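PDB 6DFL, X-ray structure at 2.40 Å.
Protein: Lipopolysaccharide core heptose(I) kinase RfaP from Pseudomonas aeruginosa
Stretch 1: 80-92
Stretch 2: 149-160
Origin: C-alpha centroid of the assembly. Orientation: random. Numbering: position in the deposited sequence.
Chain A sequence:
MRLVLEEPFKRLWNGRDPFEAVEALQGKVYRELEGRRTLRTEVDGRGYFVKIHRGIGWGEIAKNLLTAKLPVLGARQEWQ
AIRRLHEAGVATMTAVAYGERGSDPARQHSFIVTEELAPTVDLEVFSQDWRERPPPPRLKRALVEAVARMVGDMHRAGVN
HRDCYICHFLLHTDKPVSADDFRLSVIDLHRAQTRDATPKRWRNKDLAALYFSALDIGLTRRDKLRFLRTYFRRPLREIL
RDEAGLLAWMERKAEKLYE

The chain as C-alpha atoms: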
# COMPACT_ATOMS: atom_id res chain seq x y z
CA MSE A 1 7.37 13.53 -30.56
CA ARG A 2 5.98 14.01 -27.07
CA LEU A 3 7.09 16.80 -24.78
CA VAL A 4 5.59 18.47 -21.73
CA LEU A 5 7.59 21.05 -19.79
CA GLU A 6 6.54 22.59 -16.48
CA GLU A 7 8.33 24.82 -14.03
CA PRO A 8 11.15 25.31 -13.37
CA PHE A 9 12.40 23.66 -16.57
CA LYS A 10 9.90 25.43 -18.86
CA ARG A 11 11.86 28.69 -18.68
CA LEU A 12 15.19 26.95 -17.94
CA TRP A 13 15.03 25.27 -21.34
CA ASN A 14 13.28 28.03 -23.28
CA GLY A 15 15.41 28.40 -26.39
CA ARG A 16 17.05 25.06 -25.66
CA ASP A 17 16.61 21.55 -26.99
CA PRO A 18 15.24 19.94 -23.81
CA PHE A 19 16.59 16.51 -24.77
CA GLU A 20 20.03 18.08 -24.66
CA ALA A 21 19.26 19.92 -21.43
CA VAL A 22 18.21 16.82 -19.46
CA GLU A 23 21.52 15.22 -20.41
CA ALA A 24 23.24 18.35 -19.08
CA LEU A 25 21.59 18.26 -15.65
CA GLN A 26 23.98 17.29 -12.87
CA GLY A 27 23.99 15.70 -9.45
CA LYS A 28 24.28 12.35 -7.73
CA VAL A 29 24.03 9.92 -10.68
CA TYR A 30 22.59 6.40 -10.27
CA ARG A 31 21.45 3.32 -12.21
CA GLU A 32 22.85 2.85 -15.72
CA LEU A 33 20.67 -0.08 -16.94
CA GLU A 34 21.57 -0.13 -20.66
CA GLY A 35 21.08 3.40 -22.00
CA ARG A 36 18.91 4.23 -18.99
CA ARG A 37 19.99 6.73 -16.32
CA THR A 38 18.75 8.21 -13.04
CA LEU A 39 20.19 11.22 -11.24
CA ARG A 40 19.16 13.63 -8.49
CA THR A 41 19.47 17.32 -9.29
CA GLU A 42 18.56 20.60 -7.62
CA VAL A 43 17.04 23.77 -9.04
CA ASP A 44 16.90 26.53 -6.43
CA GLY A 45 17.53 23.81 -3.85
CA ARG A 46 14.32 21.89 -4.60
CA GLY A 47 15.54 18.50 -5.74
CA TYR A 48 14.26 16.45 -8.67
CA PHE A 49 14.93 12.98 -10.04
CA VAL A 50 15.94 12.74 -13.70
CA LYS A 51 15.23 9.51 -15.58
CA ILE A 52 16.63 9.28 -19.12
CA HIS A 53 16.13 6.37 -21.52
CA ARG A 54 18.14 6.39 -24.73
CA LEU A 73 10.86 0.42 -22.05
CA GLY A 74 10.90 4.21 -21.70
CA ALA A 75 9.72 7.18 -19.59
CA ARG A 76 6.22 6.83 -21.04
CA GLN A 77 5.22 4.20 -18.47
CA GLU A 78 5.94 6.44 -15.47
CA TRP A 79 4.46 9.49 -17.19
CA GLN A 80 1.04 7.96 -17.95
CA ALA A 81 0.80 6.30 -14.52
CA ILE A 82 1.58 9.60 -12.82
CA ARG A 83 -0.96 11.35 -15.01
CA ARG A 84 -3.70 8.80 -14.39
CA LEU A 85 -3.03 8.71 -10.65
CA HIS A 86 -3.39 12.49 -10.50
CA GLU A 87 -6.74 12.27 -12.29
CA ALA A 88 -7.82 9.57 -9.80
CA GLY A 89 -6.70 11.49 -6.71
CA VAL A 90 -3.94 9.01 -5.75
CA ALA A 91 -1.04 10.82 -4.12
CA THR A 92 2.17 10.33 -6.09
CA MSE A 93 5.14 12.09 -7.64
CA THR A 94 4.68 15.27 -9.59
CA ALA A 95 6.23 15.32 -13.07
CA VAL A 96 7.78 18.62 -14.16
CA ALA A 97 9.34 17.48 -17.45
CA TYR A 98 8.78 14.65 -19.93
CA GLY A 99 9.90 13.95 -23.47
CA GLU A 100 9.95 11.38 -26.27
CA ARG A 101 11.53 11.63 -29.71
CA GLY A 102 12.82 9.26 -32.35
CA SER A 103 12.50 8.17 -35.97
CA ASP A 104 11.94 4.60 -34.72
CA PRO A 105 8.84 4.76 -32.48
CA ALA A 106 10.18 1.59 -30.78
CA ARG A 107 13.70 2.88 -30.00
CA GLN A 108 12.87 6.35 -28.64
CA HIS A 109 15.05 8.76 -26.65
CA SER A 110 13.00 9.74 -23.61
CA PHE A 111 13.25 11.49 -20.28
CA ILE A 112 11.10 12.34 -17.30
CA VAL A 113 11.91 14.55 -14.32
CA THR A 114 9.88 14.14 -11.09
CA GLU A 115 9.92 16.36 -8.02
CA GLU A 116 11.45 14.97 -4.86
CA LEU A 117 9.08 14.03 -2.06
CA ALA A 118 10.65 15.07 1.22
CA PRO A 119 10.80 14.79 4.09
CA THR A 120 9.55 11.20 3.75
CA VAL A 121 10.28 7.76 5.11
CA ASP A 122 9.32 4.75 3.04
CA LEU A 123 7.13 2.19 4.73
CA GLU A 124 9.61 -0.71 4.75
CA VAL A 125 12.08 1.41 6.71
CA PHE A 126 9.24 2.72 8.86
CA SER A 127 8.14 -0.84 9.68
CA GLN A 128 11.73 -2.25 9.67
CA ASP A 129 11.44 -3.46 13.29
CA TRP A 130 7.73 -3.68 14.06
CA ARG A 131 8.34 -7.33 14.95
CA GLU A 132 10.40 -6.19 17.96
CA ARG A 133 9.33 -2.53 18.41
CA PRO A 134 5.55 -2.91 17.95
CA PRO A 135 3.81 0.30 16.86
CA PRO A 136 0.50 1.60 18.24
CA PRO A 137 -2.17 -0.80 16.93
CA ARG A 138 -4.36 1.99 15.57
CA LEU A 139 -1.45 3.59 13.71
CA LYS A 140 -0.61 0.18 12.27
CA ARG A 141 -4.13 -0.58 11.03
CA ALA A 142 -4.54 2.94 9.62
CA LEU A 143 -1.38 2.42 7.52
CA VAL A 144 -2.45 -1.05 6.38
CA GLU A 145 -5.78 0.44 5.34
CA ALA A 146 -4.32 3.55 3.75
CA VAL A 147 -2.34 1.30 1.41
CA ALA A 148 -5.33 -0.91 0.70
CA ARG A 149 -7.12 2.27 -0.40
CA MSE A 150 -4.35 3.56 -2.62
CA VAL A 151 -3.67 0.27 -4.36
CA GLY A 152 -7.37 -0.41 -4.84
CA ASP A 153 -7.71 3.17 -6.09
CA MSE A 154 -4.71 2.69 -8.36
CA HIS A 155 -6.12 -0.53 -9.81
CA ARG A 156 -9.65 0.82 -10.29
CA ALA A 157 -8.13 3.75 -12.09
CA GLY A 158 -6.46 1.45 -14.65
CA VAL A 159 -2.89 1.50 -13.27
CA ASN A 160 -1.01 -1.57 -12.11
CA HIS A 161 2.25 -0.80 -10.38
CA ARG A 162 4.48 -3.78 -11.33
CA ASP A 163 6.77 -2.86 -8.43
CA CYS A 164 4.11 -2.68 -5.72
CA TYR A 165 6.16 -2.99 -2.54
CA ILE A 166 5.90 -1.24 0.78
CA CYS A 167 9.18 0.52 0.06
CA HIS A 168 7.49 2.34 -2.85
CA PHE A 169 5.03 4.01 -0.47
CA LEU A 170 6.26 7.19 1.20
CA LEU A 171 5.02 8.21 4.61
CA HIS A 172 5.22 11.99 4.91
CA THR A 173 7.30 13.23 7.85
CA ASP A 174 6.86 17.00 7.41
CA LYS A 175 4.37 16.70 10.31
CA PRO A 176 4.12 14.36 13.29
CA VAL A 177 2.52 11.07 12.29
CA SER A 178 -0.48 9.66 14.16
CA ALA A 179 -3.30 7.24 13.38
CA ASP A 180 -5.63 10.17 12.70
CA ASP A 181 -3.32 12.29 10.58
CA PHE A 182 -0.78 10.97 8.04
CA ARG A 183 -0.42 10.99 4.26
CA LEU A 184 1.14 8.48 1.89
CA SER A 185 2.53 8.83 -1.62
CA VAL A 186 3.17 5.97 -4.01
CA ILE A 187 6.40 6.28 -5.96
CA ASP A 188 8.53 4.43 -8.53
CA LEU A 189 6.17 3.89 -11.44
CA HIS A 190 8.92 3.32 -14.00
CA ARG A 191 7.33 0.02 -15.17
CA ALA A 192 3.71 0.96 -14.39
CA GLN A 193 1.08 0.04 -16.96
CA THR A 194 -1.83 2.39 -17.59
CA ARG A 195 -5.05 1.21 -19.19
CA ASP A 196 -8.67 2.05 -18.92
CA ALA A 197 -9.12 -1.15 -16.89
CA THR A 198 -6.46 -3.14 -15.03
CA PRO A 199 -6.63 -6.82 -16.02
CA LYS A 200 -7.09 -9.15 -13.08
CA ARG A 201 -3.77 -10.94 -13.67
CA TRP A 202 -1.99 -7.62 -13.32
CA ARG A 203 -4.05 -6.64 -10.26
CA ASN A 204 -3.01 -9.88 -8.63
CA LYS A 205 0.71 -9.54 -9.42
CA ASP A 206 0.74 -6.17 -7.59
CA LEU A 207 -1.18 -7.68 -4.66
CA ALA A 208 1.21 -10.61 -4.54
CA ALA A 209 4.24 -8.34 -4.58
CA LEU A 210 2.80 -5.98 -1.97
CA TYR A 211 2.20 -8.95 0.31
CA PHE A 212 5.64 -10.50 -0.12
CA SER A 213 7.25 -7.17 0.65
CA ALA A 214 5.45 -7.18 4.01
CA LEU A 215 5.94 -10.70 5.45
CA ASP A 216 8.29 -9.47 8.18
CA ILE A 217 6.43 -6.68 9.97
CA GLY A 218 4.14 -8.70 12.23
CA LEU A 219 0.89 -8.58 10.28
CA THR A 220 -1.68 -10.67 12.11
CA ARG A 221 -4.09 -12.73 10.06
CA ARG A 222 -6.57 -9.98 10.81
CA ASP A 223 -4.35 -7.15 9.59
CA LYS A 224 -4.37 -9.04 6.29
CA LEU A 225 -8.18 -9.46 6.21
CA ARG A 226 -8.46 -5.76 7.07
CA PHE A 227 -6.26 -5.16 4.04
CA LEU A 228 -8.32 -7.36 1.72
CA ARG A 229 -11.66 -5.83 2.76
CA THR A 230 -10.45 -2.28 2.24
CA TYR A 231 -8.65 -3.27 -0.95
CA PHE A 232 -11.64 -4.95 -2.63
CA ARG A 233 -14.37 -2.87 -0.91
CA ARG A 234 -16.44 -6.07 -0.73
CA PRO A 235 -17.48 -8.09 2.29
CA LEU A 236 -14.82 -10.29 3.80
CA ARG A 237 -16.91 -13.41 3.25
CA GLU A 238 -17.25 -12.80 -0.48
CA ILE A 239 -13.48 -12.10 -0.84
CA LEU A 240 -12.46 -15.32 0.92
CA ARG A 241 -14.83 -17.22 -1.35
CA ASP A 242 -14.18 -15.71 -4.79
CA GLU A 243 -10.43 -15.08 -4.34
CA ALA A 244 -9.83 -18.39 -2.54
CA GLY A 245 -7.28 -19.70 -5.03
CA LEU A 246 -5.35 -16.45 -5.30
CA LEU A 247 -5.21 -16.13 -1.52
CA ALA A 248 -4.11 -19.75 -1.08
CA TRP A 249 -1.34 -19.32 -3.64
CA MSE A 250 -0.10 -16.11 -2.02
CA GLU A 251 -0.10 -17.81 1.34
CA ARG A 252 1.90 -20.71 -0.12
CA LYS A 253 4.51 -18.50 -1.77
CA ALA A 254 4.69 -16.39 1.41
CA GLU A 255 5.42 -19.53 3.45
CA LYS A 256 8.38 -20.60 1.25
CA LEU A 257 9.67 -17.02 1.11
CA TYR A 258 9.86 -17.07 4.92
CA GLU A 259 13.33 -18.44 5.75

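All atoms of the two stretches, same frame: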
# COMPACT_ATOMS: atom_id res chain seq x y z
N GLN A 80 2.47 8.21 -17.84
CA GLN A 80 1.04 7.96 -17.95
C GLN A 80 0.48 7.45 -16.63
O GLN A 80 -0.68 7.73 -16.30
CB GLN A 80 0.77 6.97 -19.09
CG GLN A 80 0.79 7.57 -20.49
CD GLN A 80 0.74 6.51 -21.57
OE1 GLN A 80 0.64 5.31 -21.28
NE2 GLN A 80 0.82 6.94 -22.84
N ALA A 81 1.26 6.69 -15.86
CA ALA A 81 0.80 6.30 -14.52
C ALA A 81 0.64 7.53 -13.65
O ALA A 81 -0.39 7.72 -12.99
CB ALA A 81 1.76 5.32 -13.87
N ILE A 82 1.67 8.38 -13.62
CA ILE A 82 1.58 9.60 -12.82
C ILE A 82 0.39 10.43 -13.25
O ILE A 82 -0.33 10.99 -12.41
CB ILE A 82 2.89 10.40 -12.94
CG1 ILE A 82 4.03 9.63 -12.27
CG2 ILE A 82 2.71 11.80 -12.37
CD1 ILE A 82 5.30 10.41 -12.28
N ARG A 83 0.14 10.52 -14.55
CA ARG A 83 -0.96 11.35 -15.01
C ARG A 83 -2.30 10.74 -14.64
O ARG A 83 -3.21 11.45 -14.21
CB ARG A 83 -0.83 11.59 -16.51
CG ARG A 83 0.33 12.53 -16.84
CD ARG A 83 -0.13 13.93 -17.20
NE ARG A 83 -0.41 13.99 -18.63
CZ ARG A 83 -0.63 15.11 -19.32
NH1 ARG A 83 -0.61 16.28 -18.70
NH2 ARG A 83 -0.88 15.04 -20.62
N ARG A 84 -2.45 9.42 -14.79
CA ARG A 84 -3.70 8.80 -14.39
C ARG A 84 -3.91 8.88 -12.89
O ARG A 84 -5.02 9.16 -12.44
CB ARG A 84 -3.78 7.34 -14.85
CG ARG A 84 -5.06 6.62 -14.38
CD ARG A 84 -6.29 6.86 -15.33
NE ARG A 84 -6.16 6.02 -16.53
CZ ARG A 84 -5.91 6.51 -17.75
NH1 ARG A 84 -5.83 7.83 -17.89
NH2 ARG A 84 -5.75 5.70 -18.81
N LEU A 85 -2.86 8.66 -12.10
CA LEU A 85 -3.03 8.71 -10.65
C LEU A 85 -3.44 10.09 -10.17
O LEU A 85 -4.16 10.21 -9.18
CB LEU A 85 -1.76 8.27 -9.94
CG LEU A 85 -1.49 6.77 -9.99
CD1 LEU A 85 -0.40 6.43 -9.00
CD2 LEU A 85 -2.77 6.00 -9.71
N HIS A 86 -2.96 11.14 -10.85
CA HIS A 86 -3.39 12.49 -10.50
C HIS A 86 -4.87 12.69 -10.81
O HIS A 86 -5.61 13.23 -9.98
CB HIS A 86 -2.52 13.52 -11.23
CG HIS A 86 -1.19 13.77 -10.58
ND1 HIS A 86 -0.90 14.93 -9.89
CD2 HIS A 86 -0.07 13.00 -10.49
CE1 HIS A 86 0.33 14.87 -9.42
NE2 HIS A 86 0.86 13.71 -9.77
N GLU A 87 -5.32 12.26 -11.99
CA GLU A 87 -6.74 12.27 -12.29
C GLU A 87 -7.54 11.57 -11.20
O GLU A 87 -8.56 12.10 -10.72
CB GLU A 87 -7.00 11.60 -13.65
CG GLU A 87 -6.41 12.35 -14.84
CD GLU A 87 -6.39 11.52 -16.11
OE1 GLU A 87 -7.26 10.62 -16.28
OE2 GLU A 87 -5.47 11.76 -16.94
N ALA A 88 -7.08 10.40 -10.75
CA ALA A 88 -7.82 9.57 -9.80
C ALA A 88 -7.64 9.99 -8.35
O ALA A 88 -8.19 9.32 -7.47
CB ALA A 88 -7.43 8.11 -9.97
N GLY A 89 -6.89 11.05 -8.08
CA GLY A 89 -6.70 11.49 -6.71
C GLY A 89 -5.78 10.64 -5.86
O GLY A 89 -5.89 10.68 -4.63
N VAL A 90 -4.88 9.86 -6.47
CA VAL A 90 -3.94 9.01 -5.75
C VAL A 90 -2.62 9.77 -5.63
O VAL A 90 -2.00 10.13 -6.64
CB VAL A 90 -3.73 7.67 -6.46
CG1 VAL A 90 -2.59 6.91 -5.82
CG2 VAL A 90 -4.98 6.86 -6.41
N ALA A 91 -2.18 9.97 -4.39
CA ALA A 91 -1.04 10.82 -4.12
C ALA A 91 0.26 10.18 -4.63
O ALA A 91 0.58 9.03 -4.29
CB ALA A 91 -1.00 11.08 -2.62
N THR A 92 0.99 10.90 -5.46
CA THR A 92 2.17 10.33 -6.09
C THR A 92 3.14 11.46 -6.42
O THR A 92 2.97 12.60 -5.98
CB THR A 92 1.79 9.51 -7.33
OG1 THR A 92 2.95 8.85 -7.84
CG2 THR A 92 1.24 10.41 -8.40
N ARG A 149 -6.35 1.30 0.37
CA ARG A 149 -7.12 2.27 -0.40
C ARG A 149 -6.38 2.74 -1.64
O ARG A 149 -6.97 2.89 -2.72
CB ARG A 149 -7.51 3.47 0.46
CG ARG A 149 -8.71 3.22 1.35
CD ARG A 149 -9.19 4.50 2.03
NE ARG A 149 -8.12 5.24 2.70
CZ ARG A 149 -7.86 5.17 4.01
NH1 ARG A 149 -8.60 4.38 4.79
NH2 ARG A 149 -6.86 5.89 4.53
N MSE A 150 -5.08 2.99 -1.51
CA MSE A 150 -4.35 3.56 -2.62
C MSE A 150 -4.20 2.55 -3.73
O MSE A 150 -4.43 2.87 -4.90
CB MSE A 150 -3.00 4.05 -2.16
CG MSE A 150 -3.07 5.27 -1.28
SE MSE A 150 -1.24 5.85 -0.92
CE MSE A 150 -0.68 6.41 -2.69
N VAL A 151 -3.87 1.32 -3.36
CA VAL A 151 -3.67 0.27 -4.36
C VAL A 151 -4.98 -0.05 -5.05
O VAL A 151 -5.07 -0.03 -6.29
CB VAL A 151 -3.03 -0.97 -3.69
CG1 VAL A 151 -2.95 -2.15 -4.64
CG2 VAL A 151 -1.65 -0.65 -3.14
N GLY A 152 -6.03 -0.34 -4.27
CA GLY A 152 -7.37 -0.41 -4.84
C GLY A 152 -7.69 0.76 -5.74
O GLY A 152 -8.13 0.56 -6.88
N ASP A 153 -7.44 1.98 -5.27
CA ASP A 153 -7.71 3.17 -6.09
C ASP A 153 -6.88 3.15 -7.36
O ASP A 153 -7.40 3.42 -8.46
CB ASP A 153 -7.43 4.44 -5.29
CG ASP A 153 -8.68 4.97 -4.55
OD1 ASP A 153 -9.69 4.25 -4.51
OD2 ASP A 153 -8.62 6.10 -4.01
N MSE A 154 -5.60 2.83 -7.24
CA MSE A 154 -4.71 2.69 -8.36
C MSE A 154 -5.25 1.69 -9.39
O MSE A 154 -5.29 1.99 -10.58
CB MSE A 154 -3.36 2.22 -7.85
CG MSE A 154 -2.16 2.66 -8.61
SE MSE A 154 -0.61 1.94 -7.66
CE MSE A 154 -0.78 0.07 -8.21
N HIS A 155 -5.65 0.51 -8.91
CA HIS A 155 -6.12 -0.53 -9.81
C HIS A 155 -7.42 -0.12 -10.47
O HIS A 155 -7.56 -0.29 -11.69
CB HIS A 155 -6.31 -1.84 -9.07
CG HIS A 155 -5.03 -2.51 -8.72
ND1 HIS A 155 -4.97 -3.58 -7.85
CD2 HIS A 155 -3.77 -2.27 -9.13
CE1 HIS A 155 -3.71 -3.96 -7.73
NE2 HIS A 155 -2.97 -3.19 -8.50
N ARG A 156 -8.38 0.41 -9.69
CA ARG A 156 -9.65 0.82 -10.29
C ARG A 156 -9.42 1.97 -11.25
O ARG A 156 -10.26 2.23 -12.10
CB ARG A 156 -10.70 1.26 -9.24
CG ARG A 156 -11.14 0.18 -8.23
CD ARG A 156 -11.67 0.80 -6.89
NE ARG A 156 -11.26 0.02 -5.71
CZ ARG A 156 -10.68 0.53 -4.62
NH1 ARG A 156 -10.44 1.83 -4.52
NH2 ARG A 156 -10.34 -0.26 -3.61
N ALA A 157 -8.29 2.67 -11.14
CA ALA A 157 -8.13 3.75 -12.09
C ALA A 157 -7.39 3.29 -13.34
O ALA A 157 -7.12 4.11 -14.21
CB ALA A 157 -7.44 4.95 -11.43
N GLY A 158 -7.11 2.00 -13.47
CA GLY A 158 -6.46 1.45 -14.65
C GLY A 158 -4.94 1.35 -14.60
O GLY A 158 -4.32 1.05 -15.63
N VAL A 159 -4.34 1.54 -13.43
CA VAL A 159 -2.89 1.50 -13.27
C VAL A 159 -2.53 0.30 -12.41
O VAL A 159 -3.02 0.17 -11.29
CB VAL A 159 -2.36 2.78 -12.61
CG1 VAL A 159 -0.90 2.59 -12.23
CG2 VAL A 159 -2.50 3.94 -13.55
N ASN A 160 -1.67 -0.57 -12.93
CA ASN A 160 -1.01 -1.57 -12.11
C ASN A 160 0.46 -1.20 -11.94
O ASN A 160 1.13 -0.76 -12.89
CB ASN A 160 -1.18 -2.99 -12.67
CG ASN A 160 -0.52 -3.17 -14.02
OD1 ASN A 160 -1.03 -2.67 -15.01
ND2 ASN A 160 0.61 -3.91 -14.06

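The centre of this contact is apolar. Leu 85 lies on the helix of the first stretch, and its CA-to-CB bond points sideways to the second stretch. Its chi1 (m) and chi2 (t) bring the end of the side chain nearer. Leu 85 CD2 packs against Met 154 CG at 3.6 Å and lies 4.4 Å from Val 159 CB. Met 154 is a selenomethionine whose side-chain end leads away, so its CG makes this contact rather than its SE or CE.

Val 159 points toward the first stretch. Its CG1 lies 4.1 Å from Ala 81 CB, and its CG2 lies 3.8 Å from Arg 84 CG. The aliphatic part of the arginine thus extends the apolar surface.

The small side chains of Ala 88 and Ala 157 point toward each other. Their CB atoms meet at 3.5 Å, with the two CA atoms 6.3 Å apart.

Beyond Ala 88 the chain turns at Gly 89, which has positive phi. This is a Schellman motif: Gly 89 N bonds to His 86 O (3.2 Å) and Val 90 N to Leu 85 O (2.8 Å). After the turn, Val 90 faces the second helix. Val 90 CG2 touches Asp 153 CB at 3.6 Å, and Val 90 CG1 touches Met 150 CE at 3.7 Å. The same methyl, Met 150 CE, lies 3.3 Å from Ala 91 O. Met 150 is also a selenomethionine.

The polar edge lies around Arg 84. Arg 84 CD approaches Ala 157 O at 3.1 Å, and Arg 84 NE is 3.2 Å from the same oxygen, which sits near the guanidinium plane. No clear hydrogen bond joins the stretches. The salt bridges stay within each: Arg 84 NH1 to Glu 87 OE1 (3.5 Å), and Arg 156 NH1 to Asp 153 OD1 (2.5 Å).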